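Metallo-beta-lactamase (Chryseobacterium indologenes, PDB 3L6N) hydrolyses the beta-lactam ring of penicillins, cephalosporins and carbapenems with zinc ions in its active site, and so confers antibiotic resistance. Local coordinates at residues T60-K63 with R64-P68; E173-V176 with E177-P180. One frame throughout, in Å; residues are numbered along the deposited sequence.

How the interactions relate
Both contacts are surface contacts, each made by one continuous run of chain at an end of a helix. They lie on opposite sides of the centre of the chain, with centres about 38 Å apart, and do not touch. Interaction 1 is where helix 54-65 stops; interaction 2 is the turn that leads into helix 179-189. In the first, a lysine ammonium group reaches Asn66, the first residue beyond the helix, far from the annotated sites. In the second, both the side-chain and the backbone oxygen of Asn175 accept backbone N-H groups, and the buried Trp179 reaches inward beside the zinc ligand His139. The two contacts share no helix or strand.

Interaction 1: T60-K63 with R64-P68; sequences TIKK and RHNLP. With SO4 (sulfate ion), chain D.
Arg64 N and His65 N donate to the carbonyl oxygens of Thr60 and Ile61 in the last regular turn of helix 54-65, before Asn66 takes a positive phi of 60° and the helix stops. This is the C-terminal end of the helix in a beta-alpha-beta unit, between strands 41-45 and 69-73. The bond from Asn66 N to Lys62 O is short, 2.7 Å, but bent and weak. Just beyond, Lys62 CA makes a CA-H...O contact with Leu67 O at 3.5 Å.

The Lys62 chain runs along the Asn66 side chain in the same direction. The lysine CG is anti to its backbone N (chi1 172°), and the chain then bends at chi2. This brings NZ back beside the end of the helix. Lys62 NZ donates to Asn66 OD1 at 3.0 Å, from a position tilted 34° out of the amide carbonyl plane. A second, weak bond runs from NZ to Asn66 O.

On the inner side, Ile61 and His65 cross obliquely, with CG2 of Ile61 4.0 Å from CD2 of His65. Arg64 CG lies over one face of the imidazole, near its rim. The ring nitrogen NE2 is hydrogen-bonded to Tyr35 OH on strand 27-38. Ile61 itself packs on Tyr35, Val42 and Leu44.

A sulfate ion, probably from the crystallisation liquor, lies beside Thr60 and Lys63. Thr60 OG1 is hydrogen-bonded to Ser56 O and lies 3.0 Å from sulfate O1. Lys63 runs extended alongside the ion, with CD 3.3 Å from sulfate O3.

Interaction 2: E173-V176 with E177-P180; sequences EANV and EQWP
Asn175 meets both Gln178 and Trp179 in the turn that leads into helix 179-189, in the alpha-beta/beta-alpha sandwich of the metallo-beta-lactamase superfamily. Backbone bonds come first. Asn175 O accepts a hydrogen bond from Trp179 N at 3.0 Å, four residues on, and a weaker one from Gln178 N. Pro180 has no N-H to offer, and its CD sits 3.1 Å from Val176 O.

The polar side chains add to this. Asn175 OD1 accepts from Gln178 N at 3.1 Å; the donor stands above the amide carbonyl plane, 60° out of it. With CG anti to the backbone N (chi1 -173°), the Asn175 amide lies alongside Gln178, and the two amide planes are 70° apart. Asn175 ND2 donates to Glu137 OE1. Gln178 NE2 bonds Glu177 OE1 on its syn side at 2.7 Å. A water accepts from Glu177 N and gives a weak bond to Asn175 OD1.

The apolar contacts gather on the Trp179 indole. Ala174 CB lies 4.1 Å from Trp179 CZ3, approaching obliquely. The buried ring packs on His139, a zinc ligand, and on Thr212 and Leu216 of helix 208-217. It also lies about 4 Å, side chain to side chain, from Lys161, which probably binds the beta-lactam. Its NE1 is hydrogen-bonded to Leu159 O. Val176 CG1 comes to the edge of the indole, near its plane, 4.3 Å from Trp179 CE3.

Interaction 1: T60-K63 with R64-P68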
ATOM      1  N   THR A  60      11.211  -8.239  12.733  1.00  6.45           N
ATOM      2  CA  THR A  60      11.957  -8.700  11.566  1.00  6.30           C
ATOM      3  C   THR A  60      12.737  -7.535  10.948  1.00  5.86           C
ATOM      4  O   THR A  60      13.909  -7.668  10.616  1.00  5.58           O
ATOM      5  CB  THR A  60      11.004  -9.367  10.559  1.00  6.31           C
ATOM      6  OG1 THR A  60      10.485 -10.564  11.158  1.00  8.78           O
ATOM      7  CG2 THR A  60      11.717  -9.748   9.258  1.00  6.14           C
ATOM      8  N   ILE A  61      12.078  -6.390  10.824  1.00  5.78           N
ATOM      9  CA  ILE A  61      12.718  -5.194  10.282  1.00  6.01           C
ATOM     10  C   ILE A  61      13.879  -4.721  11.173  1.00  6.43           C
ATOM     11  O   ILE A  61      14.941  -4.351  10.664  1.00  6.08           O
ATOM     12  CB  ILE A  61      11.672  -4.075  10.040  1.00  5.76           C
ATOM     13  CG1 ILE A  61      10.748  -4.462   8.878  1.00  5.60           C
ATOM     14  CG2 ILE A  61      12.341  -2.705   9.776  1.00  5.74           C
ATOM     15  CD1 ILE A  61       9.503  -3.559   8.731  1.00  4.92           C
ATOM     16  N   LYS A  62      13.691  -4.758  12.495  1.00  6.72           N
ATOM     17  CA  LYS A  62      14.763  -4.398  13.425  1.00  7.74           C
ATOM     18  C   LYS A  62      15.981  -5.309  13.280  1.00  8.03           C
ATOM     19  O   LYS A  62      17.123  -4.846  13.265  1.00  8.66           O
ATOM     20  CB  LYS A  62      14.246  -4.402  14.879  1.00  7.97           C
ATOM     21  CG  LYS A  62      15.348  -4.231  15.943  1.00 10.40           C
ATOM     22  CD  LYS A  62      16.087  -2.905  15.824  1.00 13.87           C
ATOM     23  CE  LYS A  62      17.165  -2.793  16.915  1.00 15.04           C
ATOM     24  NZ  LYS A  62      17.853  -1.463  16.875  1.00 15.69           N
ATOM     25  N   LYS A  63      15.744  -6.610  13.175  1.00  8.00           N
ATOM     26  CA  LYS A  63      16.847  -7.567  13.020  1.00  8.50           C
ATOM     27  C   LYS A  63      17.569  -7.390  11.675  1.00  7.99           C
ATOM     28  O   LYS A  63      18.804  -7.482  11.606  1.00  8.04           O
ATOM     29  CB  LYS A  63      16.315  -8.995  13.174  1.00  9.04           C
ATOM     30  CG  LYS A  63      17.368 -10.093  13.141  1.00 12.54           C
ATOM     31  CD  LYS A  63      16.685 -11.435  13.374  1.00 16.85           C
ATOM     32  CE  LYS A  63      17.599 -12.601  13.061  1.00 20.18           C
ATOM     33  NZ  LYS A  63      16.873 -13.887  13.284  1.00 22.07           N
ATOM     34  N   ARG A  64      16.796  -7.118  10.623  1.00  6.94           N
ATOM     35  CA  ARG A  64      17.321  -6.986   9.266  1.00  6.64           C
ATOM     36  C   ARG A  64      18.117  -5.705   9.084  1.00  6.22           C
ATOM     37  O   ARG A  64      19.191  -5.722   8.484  1.00  6.62           O
ATOM     38  CB  ARG A  64      16.173  -7.015   8.243  1.00  6.84           C
ATOM     39  CG  ARG A  64      16.605  -7.205   6.799  1.00  7.77           C
ATOM     40  CD  ARG A  64      15.366  -7.561   5.974  1.00  9.99           C
ATOM     41  NE  ARG A  64      15.647  -7.748   4.548  1.00 13.06           N
ATOM     42  CZ  ARG A  64      15.384  -8.858   3.864  1.00 13.49           C
ATOM     43  NH1 ARG A  64      14.854  -9.914   4.476  1.00 15.34           N
ATOM     44  NH2 ARG A  64      15.648  -8.913   2.563  1.00 15.95           N
ATOM     45  N   HIS A  65      17.585  -4.606   9.608  1.00  6.11           N
ATOM     46  CA  HIS A  65      18.123  -3.279   9.304  1.00  5.89           C
ATOM     47  C   HIS A  65      18.681  -2.518  10.496  1.00  6.06           C
ATOM     48  O   HIS A  65      19.273  -1.454  10.321  1.00  6.32           O
ATOM     49  CB  HIS A  65      17.044  -2.430   8.630  1.00  5.65           C
ATOM     50  CG  HIS A  65      16.453  -3.070   7.417  1.00  4.66           C
ATOM     51  ND1 HIS A  65      17.165  -3.246   6.248  1.00  5.53           N
ATOM     52  CD2 HIS A  65      15.221  -3.586   7.193  1.00  5.47           C
ATOM     53  CE1 HIS A  65      16.393  -3.838   5.353  1.00  4.63           C
ATOM     54  NE2 HIS A  65      15.206  -4.045   5.897  1.00  4.36           N
ATOM     55  N   ASN A  66      18.481  -3.061  11.693  1.00  6.52           N
ATOM     56  CA  ASN A  66      18.873  -2.390  12.945  1.00  6.69           C
ATOM     57  C   ASN A  66      18.171  -1.042  13.142  1.00  7.23           C
ATOM     58  O   ASN A  66      18.696  -0.124  13.801  1.00  7.13           O
ATOM     59  CB  ASN A  66      20.401  -2.246  13.013  1.00  6.51           C
ATOM     60  CG  ASN A  66      20.926  -2.318  14.432  1.00  7.27           C
ATOM     61  OD1 ASN A  66      20.173  -2.568  15.367  1.00  9.35           O
ATOM     62  ND2 ASN A  66      22.234  -2.116  14.597  1.00  7.98           N
ATOM     63  N   LEU A  67      16.986  -0.936  12.549  1.00  7.03           N
ATOM     64  CA  LEU A  67      16.190   0.284  12.581  1.00  7.58           C
ATOM     65  C   LEU A  67      14.751   0.011  12.983  1.00  7.65           C
ATOM     66  O   LEU A  67      14.208  -1.057  12.688  1.00  8.37           O
ATOM     67  CB  LEU A  67      16.225   0.973  11.218  1.00  7.90           C
ATOM     68  CG  LEU A  67      17.558   1.646  10.880  1.00  9.83           C
ATOM     69  CD1 LEU A  67      17.646   1.923   9.388  1.00 13.92           C
ATOM     70  CD2 LEU A  67      17.745   2.925  11.679  1.00 12.04           C
ATOM     71  N   PRO A  68      14.126   0.983  13.657  1.00  7.67           N
ATOM     72  CA  PRO A  68      12.731   0.895  14.044  1.00  7.82           C
ATOM     73  C   PRO A  68      11.835   1.376  12.910  1.00  7.34           C
ATOM     74  O   PRO A  68      12.293   2.078  12.004  1.00  6.86           O
ATOM     75  CB  PRO A  68      12.653   1.876  15.217  1.00  8.02           C
ATOM     76  CG  PRO A  68      13.622   2.943  14.863  1.00  7.81           C
ATOM     77  CD  PRO A  68      14.754   2.225  14.154  1.00  8.01           C
TER
HETATM   78  S   SO4 D 401      13.497 -12.978  11.167  1.00 53.67           S
HETATM   79  O1  SO4 D 401      12.175 -12.959  10.539  1.00 53.40           O
HETATM   80  O2  SO4 D 401      14.524 -13.123  10.136  1.00 53.39           O
HETATM   81  O3  SO4 D 401      13.718 -11.728  11.889  1.00 53.06           O
HETATM   82  O4  SO4 D 401      13.579 -14.096  12.105  1.00 53.48           O

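Interaction 2: E173-V176 with E177-P180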
ATOM      1  N   GLU A 173     -17.392  -1.304  -2.373  1.00 13.06           N
ATOM      2  CA  GLU A 173     -17.097   0.099  -2.090  1.00 11.84           C
ATOM      3  C   GLU A 173     -16.345   0.758  -3.238  1.00 11.35           C
ATOM      4  O   GLU A 173     -15.774   1.832  -3.088  1.00 10.99           O
ATOM      5  CB  GLU A 173     -16.342   0.228  -0.756  1.00 11.79           C
ATOM      6  CG  GLU A 173     -17.159  -0.357   0.405  1.00 12.17           C
ATOM      7  CD  GLU A 173     -16.457  -0.328   1.745  1.00 14.46           C
ATOM      8  OE1 GLU A 173     -15.252  -0.004   1.809  1.00 13.44           O
ATOM      9  OE2 GLU A 173     -17.133  -0.623   2.752  1.00 15.64           O
ATOM     10  N   ALA A 174     -16.402   0.120  -4.406  1.00 11.10           N
ATOM     11  CA  ALA A 174     -15.712   0.599  -5.589  1.00 11.20           C
ATOM     12  C   ALA A 174     -16.542   1.600  -6.377  1.00 12.00           C
ATOM     13  O   ALA A 174     -17.774   1.627  -6.279  1.00 12.51           O
ATOM     14  CB  ALA A 174     -15.318  -0.589  -6.484  1.00 10.92           C
ATOM     15  N   ASN A 175     -15.851   2.431  -7.149  1.00 12.09           N
ATOM     16  CA  ASN A 175     -16.486   3.275  -8.138  1.00 13.12           C
ATOM     17  C   ASN A 175     -16.069   2.730  -9.496  1.00 13.62           C
ATOM     18  O   ASN A 175     -15.066   3.170 -10.054  1.00 13.22           O
ATOM     19  CB  ASN A 175     -16.032   4.731  -7.955  1.00 12.74           C
ATOM     20  CG  ASN A 175     -16.782   5.702  -8.853  1.00 13.27           C
ATOM     21  OD1 ASN A 175     -17.321   5.316  -9.893  1.00 14.48           O
ATOM     22  ND2 ASN A 175     -16.808   6.973  -8.463  1.00 12.74           N
ATOM     23  N   VAL A 176     -16.826   1.757 -10.013  1.00 15.23           N
ATOM     24  CA  VAL A 176     -16.419   1.056 -11.239  1.00 16.61           C
ATOM     25  C   VAL A 176     -16.479   1.943 -12.484  1.00 17.21           C
ATOM     26  O   VAL A 176     -15.694   1.755 -13.410  1.00 17.59           O
ATOM     27  CB  VAL A 176     -17.137  -0.316 -11.466  1.00 17.24           C
ATOM     28  CG1 VAL A 176     -16.775  -1.313 -10.362  1.00 17.29           C
ATOM     29  CG2 VAL A 176     -18.640  -0.149 -11.587  1.00 17.38           C
ATOM     30  N   GLU A 177     -17.388   2.919 -12.495  1.00 17.78           N
ATOM     31  CA  GLU A 177     -17.469   3.878 -13.604  1.00 18.44           C
ATOM     32  C   GLU A 177     -16.215   4.762 -13.696  1.00 17.69           C
ATOM     33  O   GLU A 177     -15.710   5.022 -14.792  1.00 17.57           O
ATOM     34  CB  GLU A 177     -18.750   4.720 -13.488  1.00 19.07           C
ATOM     35  CG  GLU A 177     -19.037   5.654 -14.673  1.00 22.67           C
ATOM     36  CD  GLU A 177     -18.452   7.052 -14.505  1.00 26.79           C
ATOM     37  OE1 GLU A 177     -18.098   7.436 -13.366  1.00 29.00           O
ATOM     38  OE2 GLU A 177     -18.353   7.781 -15.520  1.00 29.40           O
ATOM     39  N   GLN A 178     -15.704   5.206 -12.548  1.00 16.86           N
ATOM     40  CA  GLN A 178     -14.514   6.064 -12.512  1.00 16.34           C
ATOM     41  C   GLN A 178     -13.190   5.300 -12.618  1.00 15.24           C
ATOM     42  O   GLN A 178     -12.185   5.852 -13.059  1.00 15.45           O
ATOM     43  CB  GLN A 178     -14.494   6.912 -11.238  1.00 16.48           C
ATOM     44  CG  GLN A 178     -15.445   8.095 -11.262  1.00 19.41           C
ATOM     45  CD  GLN A 178     -15.171   9.041 -12.410  1.00 21.52           C
ATOM     46  OE1 GLN A 178     -14.043   9.508 -12.596  1.00 23.39           O
ATOM     47  NE2 GLN A 178     -16.206   9.335 -13.188  1.00 23.51           N
ATOM     48  N   TRP A 179     -13.206   4.040 -12.203  1.00 14.33           N
ATOM     49  CA  TRP A 179     -11.990   3.234 -12.081  1.00 13.67           C
ATOM     50  C   TRP A 179     -11.108   3.228 -13.356  1.00 13.94           C
ATOM     51  O   TRP A 179      -9.914   3.528 -13.259  1.00 13.21           O
ATOM     52  CB  TRP A 179     -12.363   1.821 -11.630  1.00 13.14           C
ATOM     53  CG  TRP A 179     -11.264   1.007 -11.013  1.00 12.19           C
ATOM     54  CD1 TRP A 179      -9.912   1.183 -11.151  1.00 12.15           C
ATOM     55  CD2 TRP A 179     -11.435  -0.151 -10.188  1.00 10.90           C
ATOM     56  NE1 TRP A 179      -9.236   0.209 -10.452  1.00 10.27           N
ATOM     57  CE2 TRP A 179     -10.145  -0.625  -9.859  1.00 10.03           C
ATOM     58  CE3 TRP A 179     -12.553  -0.838  -9.695  1.00 10.31           C
ATOM     59  CZ2 TRP A 179      -9.943  -1.747  -9.049  1.00  9.58           C
ATOM     60  CZ3 TRP A 179     -12.351  -1.962  -8.895  1.00 11.00           C
ATOM     61  CH2 TRP A 179     -11.053  -2.397  -8.575  1.00  9.87           C
ATOM     62  N   PRO A 180     -11.686   2.929 -14.548  1.00 14.65           N
ATOM     63  CA  PRO A 180     -10.824   2.920 -15.743  1.00 15.04           C
ATOM     64  C   PRO A 180     -10.267   4.302 -16.083  1.00 15.48           C
ATOM     65  O   PRO A 180      -9.150   4.408 -16.598  1.00 16.03           O
ATOM     66  CB  PRO A 180     -11.761   2.434 -16.860  1.00 15.23           C
ATOM     67  CG  PRO A 180     -13.127   2.746 -16.371  1.00 15.53           C
ATOM     68  CD  PRO A 180     -13.074   2.559 -14.886  1.00 14.55           C
TER
HETATM   69  O   HOH W   1     -19.895   3.185 -10.866  1.00 23.16           O